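PDB 5XUN: acetyltransferase from Klebsiella pneumoniae, which probably acetylates the amino group of glycyl-tRNA with acetyl-CoA, acting as the toxin of a type II toxin-antitoxin system. Local coordinates for residues B[19-31]-B[94-106]. The protein carries 1 engineered substitution. Numbering follows the deposited sequence.
Sequences TGFDCGEEALNTF and LGRLAIDKSVQGQ. With ACO (acetyl coenzyme *a), chain E.
Arg96 and Phe31 meet at one end of this contact, where helix residues 26-31 of the GNAT fold cross strand residues 94-99 nearly at right angles beside acetyl-CoA. The guanidinium lies flat on the ring as a cation-pi stack, centres 3.7 Å apart and planes at 14°, while CD adds a CH-pi contact over the same face. Phe31 CG stands anti to its backbone N (chi1 -175°), which carries the ring out to the arginine; Tyr86 of the second subunit also packs on that ring.

Apolar packing continues along the strand: Leu28 CD2 rests on Arg96 CG, and Cys23 CB sits 3.8 Å from Ala98 CB, with the edge of Phe21 near the same methyl.

Hydrogen bonds lock the loops beyond. Asp22 N points almost straight (172°) at Asp100 OD1, 2.7 Å away, and Lys101 N returns a bond to Asp22 O. The other Asp100 oxygen, OD2, accepts Ser102 N, which closes an Asx turn, and also Ser102 OG.

On the acetyl-CoA side, Leu97 O and Ile99 N bind the pantetheine arm at N4P and O9P. Gln104 NE2 bridges the two segments, donating to Ile99 O at 2.7 Å and to Cys23 O at 3.0 Å.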
# COMPACT_ATOMS: atom_id res chain seq x y z
N THR B 19 25.68 -7.17 -15.46
CA THR B 19 27.12 -6.97 -15.33
C THR B 19 27.51 -5.61 -15.92
O THR B 19 27.15 -5.28 -17.05
CB THR B 19 27.89 -8.09 -16.03
OG1 THR B 19 27.69 -8.02 -17.44
CG2 THR B 19 27.43 -9.46 -15.51
N GLY B 20 28.23 -4.82 -15.14
CA GLY B 20 28.58 -3.49 -15.58
C GLY B 20 27.55 -2.42 -15.31
O GLY B 20 27.71 -1.29 -15.79
N PHE B 21 26.49 -2.73 -14.56
CA PHE B 21 25.48 -1.72 -14.27
C PHE B 21 26.07 -0.70 -13.31
O PHE B 21 26.62 -1.06 -12.27
CB PHE B 21 24.22 -2.35 -13.67
CG PHE B 21 23.13 -1.35 -13.32
CD1 PHE B 21 23.13 -0.70 -12.10
CD2 PHE B 21 22.13 -1.06 -14.23
CE1 PHE B 21 22.15 0.24 -11.78
CE2 PHE B 21 21.14 -0.13 -13.92
CZ PHE B 21 21.15 0.52 -12.70
N ASP B 22 25.92 0.58 -13.65
CA ASP B 22 26.45 1.66 -12.82
C ASP B 22 25.59 2.89 -13.05
O ASP B 22 25.64 3.49 -14.12
CB ASP B 22 27.92 1.95 -13.16
CG ASP B 22 28.49 3.09 -12.33
OD1 ASP B 22 27.86 3.49 -11.33
OD2 ASP B 22 29.58 3.60 -12.68
N CYS B 23 24.79 3.24 -12.05
CA CYS B 23 24.00 4.46 -12.10
C CYS B 23 24.77 5.66 -11.57
O CYS B 23 24.26 6.79 -11.66
CB CYS B 23 22.69 4.28 -11.31
SG CYS B 23 22.92 4.17 -9.52
N GLY B 24 25.97 5.46 -11.03
CA GLY B 24 26.76 6.53 -10.47
C GLY B 24 26.60 6.72 -8.99
O GLY B 24 27.28 7.58 -8.41
N GLU B 25 25.72 5.95 -8.35
CA GLU B 25 25.56 5.94 -6.90
C GLU B 25 25.76 4.50 -6.46
O GLU B 25 24.98 3.62 -6.83
CB GLU B 25 24.19 6.48 -6.49
CG GLU B 25 24.21 7.39 -5.27
CD GLU B 25 24.66 8.80 -5.60
OE1 GLU B 25 24.68 9.65 -4.68
OE2 GLU B 25 24.97 9.07 -6.78
N GLU B 26 26.84 4.25 -5.72
CA GLU B 26 27.21 2.86 -5.46
C GLU B 26 26.16 2.12 -4.65
O GLU B 26 25.98 0.91 -4.84
CB GLU B 26 28.57 2.80 -4.76
CG GLU B 26 29.26 1.45 -4.93
CD GLU B 26 29.39 1.02 -6.39
OE1 GLU B 26 29.46 1.90 -7.29
OE2 GLU B 26 29.42 -0.21 -6.65
N ALA B 27 25.46 2.82 -3.76
CA ALA B 27 24.49 2.15 -2.91
C ALA B 27 23.41 1.47 -3.74
O ALA B 27 23.03 0.33 -3.47
CB ALA B 27 23.88 3.14 -1.92
N LEU B 28 22.93 2.16 -4.78
CA LEU B 28 21.89 1.61 -5.64
C LEU B 28 22.43 0.57 -6.61
O LEU B 28 21.67 -0.29 -7.06
CB LEU B 28 21.20 2.74 -6.40
CG LEU B 28 20.60 3.79 -5.45
CD1 LEU B 28 19.74 4.80 -6.20
CD2 LEU B 28 19.82 3.14 -4.32
N ASN B 29 23.73 0.64 -6.95
CA ASN B 29 24.33 -0.43 -7.73
C ASN B 29 24.46 -1.68 -6.88
O ASN B 29 24.17 -2.79 -7.35
CB ASN B 29 25.71 -0.01 -8.24
CG ASN B 29 25.67 1.23 -9.11
OD1 ASN B 29 24.77 1.39 -9.93
ND2 ASN B 29 26.64 2.11 -8.93
N THR B 30 24.92 -1.53 -5.64
CA THR B 30 25.01 -2.67 -4.75
C THR B 30 23.63 -3.25 -4.46
O THR B 30 23.46 -4.47 -4.41
CB THR B 30 25.72 -2.24 -3.45
OG1 THR B 30 27.06 -1.85 -3.75
CG2 THR B 30 25.75 -3.38 -2.46
N PHE B 31 22.62 -2.38 -4.32
CA PHE B 31 21.29 -2.89 -4.00
C PHE B 31 20.75 -3.75 -5.13
O PHE B 31 20.17 -4.81 -4.88
CB PHE B 31 20.32 -1.74 -3.69
CG PHE B 31 18.97 -2.22 -3.24
CD1 PHE B 31 17.99 -2.55 -4.16
CD2 PHE B 31 18.70 -2.36 -1.89
CE1 PHE B 31 16.74 -3.01 -3.74
CE2 PHE B 31 17.46 -2.83 -1.47
CZ PHE B 31 16.48 -3.15 -2.40
N LEU B 94 8.43 5.22 -3.06
CA LEU B 94 9.43 4.89 -4.08
C LEU B 94 10.75 4.73 -3.34
O LEU B 94 11.41 5.71 -3.01
CB LEU B 94 9.49 5.98 -5.14
CG LEU B 94 10.52 5.87 -6.26
CD1 LEU B 94 10.28 4.61 -7.05
CD2 LEU B 94 10.44 7.08 -7.18
N GLY B 95 11.10 3.48 -3.03
CA GLY B 95 12.28 3.24 -2.23
C GLY B 95 13.56 3.59 -2.96
O GLY B 95 14.49 4.15 -2.38
N ARG B 96 13.61 3.29 -4.26
CA ARG B 96 14.79 3.42 -5.08
C ARG B 96 14.38 3.61 -6.53
O ARG B 96 13.39 3.03 -6.99
CB ARG B 96 15.67 2.17 -5.02
CG ARG B 96 16.44 2.03 -3.75
CD ARG B 96 16.73 0.58 -3.50
NE ARG B 96 16.96 0.39 -2.08
CZ ARG B 96 16.00 0.14 -1.21
NH1 ARG B 96 14.74 0.03 -1.62
NH2 ARG B 96 16.31 -0.02 0.07
N LEU B 97 15.19 4.37 -7.25
CA LEU B 97 15.06 4.54 -8.69
C LEU B 97 16.45 4.81 -9.24
O LEU B 97 17.18 5.64 -8.68
CB LEU B 97 14.11 5.68 -9.04
CG LEU B 97 14.13 6.10 -10.51
CD1 LEU B 97 13.25 5.17 -11.29
CD2 LEU B 97 13.71 7.55 -10.70
N ALA B 98 16.83 4.11 -10.30
CA ALA B 98 18.17 4.26 -10.85
C ALA B 98 18.17 3.92 -12.33
O ALA B 98 17.49 2.98 -12.75
CB ALA B 98 19.19 3.38 -10.11
N ILE B 99 18.93 4.69 -13.10
CA ILE B 99 19.14 4.48 -14.53
C ILE B 99 20.63 4.29 -14.75
O ILE B 99 21.45 4.99 -14.14
CB ILE B 99 18.60 5.66 -15.36
CG1 ILE B 99 17.09 5.81 -15.19
CG2 ILE B 99 18.94 5.48 -16.83
CD1 ILE B 99 16.28 4.78 -15.95
N ASP B 100 20.99 3.34 -15.61
CA ASP B 100 22.40 3.12 -15.91
C ASP B 100 23.02 4.30 -16.65
O ASP B 100 22.38 4.92 -17.51
CB ASP B 100 22.59 1.84 -16.73
CG ASP B 100 24.05 1.56 -17.01
OD1 ASP B 100 24.77 1.16 -16.06
OD2 ASP B 100 24.49 1.73 -18.17
N LYS B 101 24.28 4.61 -16.31
CA LYS B 101 24.98 5.76 -16.89
C LYS B 101 24.95 5.75 -18.41
O LYS B 101 24.82 6.80 -19.04
CB LYS B 101 26.44 5.78 -16.43
CG LYS B 101 26.72 6.23 -15.00
CD LYS B 101 28.23 6.13 -14.75
CE LYS B 101 28.66 6.76 -13.44
NZ LYS B 101 28.68 8.25 -13.50
N SER B 102 25.05 4.56 -19.01
CA SER B 102 25.09 4.47 -20.47
C SER B 102 23.84 5.06 -21.11
O SER B 102 23.86 5.34 -22.31
CB SER B 102 25.23 3.01 -20.91
OG SER B 102 23.97 2.36 -20.90
N VAL B 103 22.76 5.21 -20.36
CA VAL B 103 21.50 5.60 -20.97
C VAL B 103 20.82 6.74 -20.19
O VAL B 103 19.66 7.08 -20.46
CB VAL B 103 20.60 4.35 -21.13
CG1 VAL B 103 19.86 4.00 -19.86
CG2 VAL B 103 19.67 4.49 -22.30
N GLN B 104 21.56 7.39 -19.30
CA GLN B 104 21.03 8.56 -18.60
C GLN B 104 20.93 9.79 -19.51
O GLN B 104 21.53 9.85 -20.59
CB GLN B 104 21.90 8.91 -17.39
CG GLN B 104 21.87 7.86 -16.31
CD GLN B 104 22.65 8.28 -15.10
OE1 GLN B 104 23.21 9.37 -15.04
NE2 GLN B 104 22.71 7.39 -14.11
N GLY B 105 20.14 10.77 -19.06
CA GLY B 105 19.96 12.03 -19.76
C GLY B 105 19.11 11.99 -21.01
O GLY B 105 19.20 12.90 -21.83
N GLN B 106 18.27 10.98 -21.18
CA GLN B 106 17.38 10.85 -22.33
C GLN B 106 15.91 10.80 -21.95
O GLN B 106 15.07 10.52 -22.81
CB GLN B 106 17.71 9.60 -23.13
CG GLN B 106 19.12 9.53 -23.64
CD GLN B 106 19.40 8.17 -24.21
OE1 GLN B 106 18.51 7.48 -24.71
NE2 GLN B 106 20.64 7.77 -24.10
N1A ACO E . 12.10 13.54 -22.16
C2A ACO E . 12.55 14.12 -21.03
N3A ACO E . 13.82 14.52 -20.85
C4A ACO E . 14.75 14.36 -21.82
C5A ACO E . 14.33 13.73 -23.09
C6A ACO E . 12.91 13.31 -23.22
N6A ACO E . 12.47 12.72 -24.35
N7A ACO E . 15.41 13.68 -23.88
C8A ACO E . 16.43 14.22 -23.19
N9A ACO E . 16.05 14.65 -21.97
C1B ACO E . 16.98 15.27 -20.98
C2B ACO E . 16.58 16.67 -20.51
O2B ACO E . 17.35 17.67 -21.19
C3B ACO E . 16.88 16.67 -19.03
O3B ACO E . 18.17 17.22 -18.80
P3B ACO E . 18.53 18.09 -17.49
O7A ACO E . 18.04 19.48 -17.83
O8A ACO E . 17.76 17.43 -16.37
O9A ACO E . 20.03 17.96 -17.37
C4B ACO E . 16.92 15.20 -18.63
O4B ACO E . 17.06 14.43 -19.82
C5B ACO E . 15.68 14.72 -17.88
O5B ACO E . 16.09 13.72 -16.95
P1A ACO E . 16.00 12.14 -17.30
O1A ACO E . 16.83 11.85 -18.52
O2A ACO E . 14.57 11.69 -17.25
O3A ACO E . 16.73 11.56 -16.00
P2A ACO E . 17.86 10.41 -16.08
O4A ACO E . 17.51 9.41 -17.15
O5A ACO E . 19.23 11.06 -16.08
O6A ACO E . 17.62 9.75 -14.64
CBP ACO E . 18.20 9.63 -12.35
CCP ACO E . 17.76 10.55 -13.47
CDP ACO E . 17.30 8.40 -12.30
CEP ACO E . 18.15 10.38 -11.03
CAP ACO E . 19.64 9.26 -12.69
OAP ACO E . 20.43 10.46 -12.64
C9P ACO E . 20.22 8.26 -11.73
O9P ACO E . 20.05 7.06 -11.88
N8P ACO E . 20.94 8.78 -10.75
C7P ACO E . 21.83 7.99 -9.94
C6P ACO E . 21.08 7.24 -8.85
C5P ACO E . 20.08 8.18 -8.21
O5P ACO E . 20.46 9.16 -7.60
N4P ACO E . 18.80 7.85 -8.38
C3P ACO E . 17.73 8.71 -7.92
C2P ACO E . 17.52 8.64 -6.42
S1P ACO E . 16.07 7.70 -6.10
C ACO E . 15.77 8.30 -4.59
O ACO E . 16.36 9.31 -4.26
CH3 ACO E . 14.79 7.59 -3.71
O HOH W 1 27.42 0.81 -17.88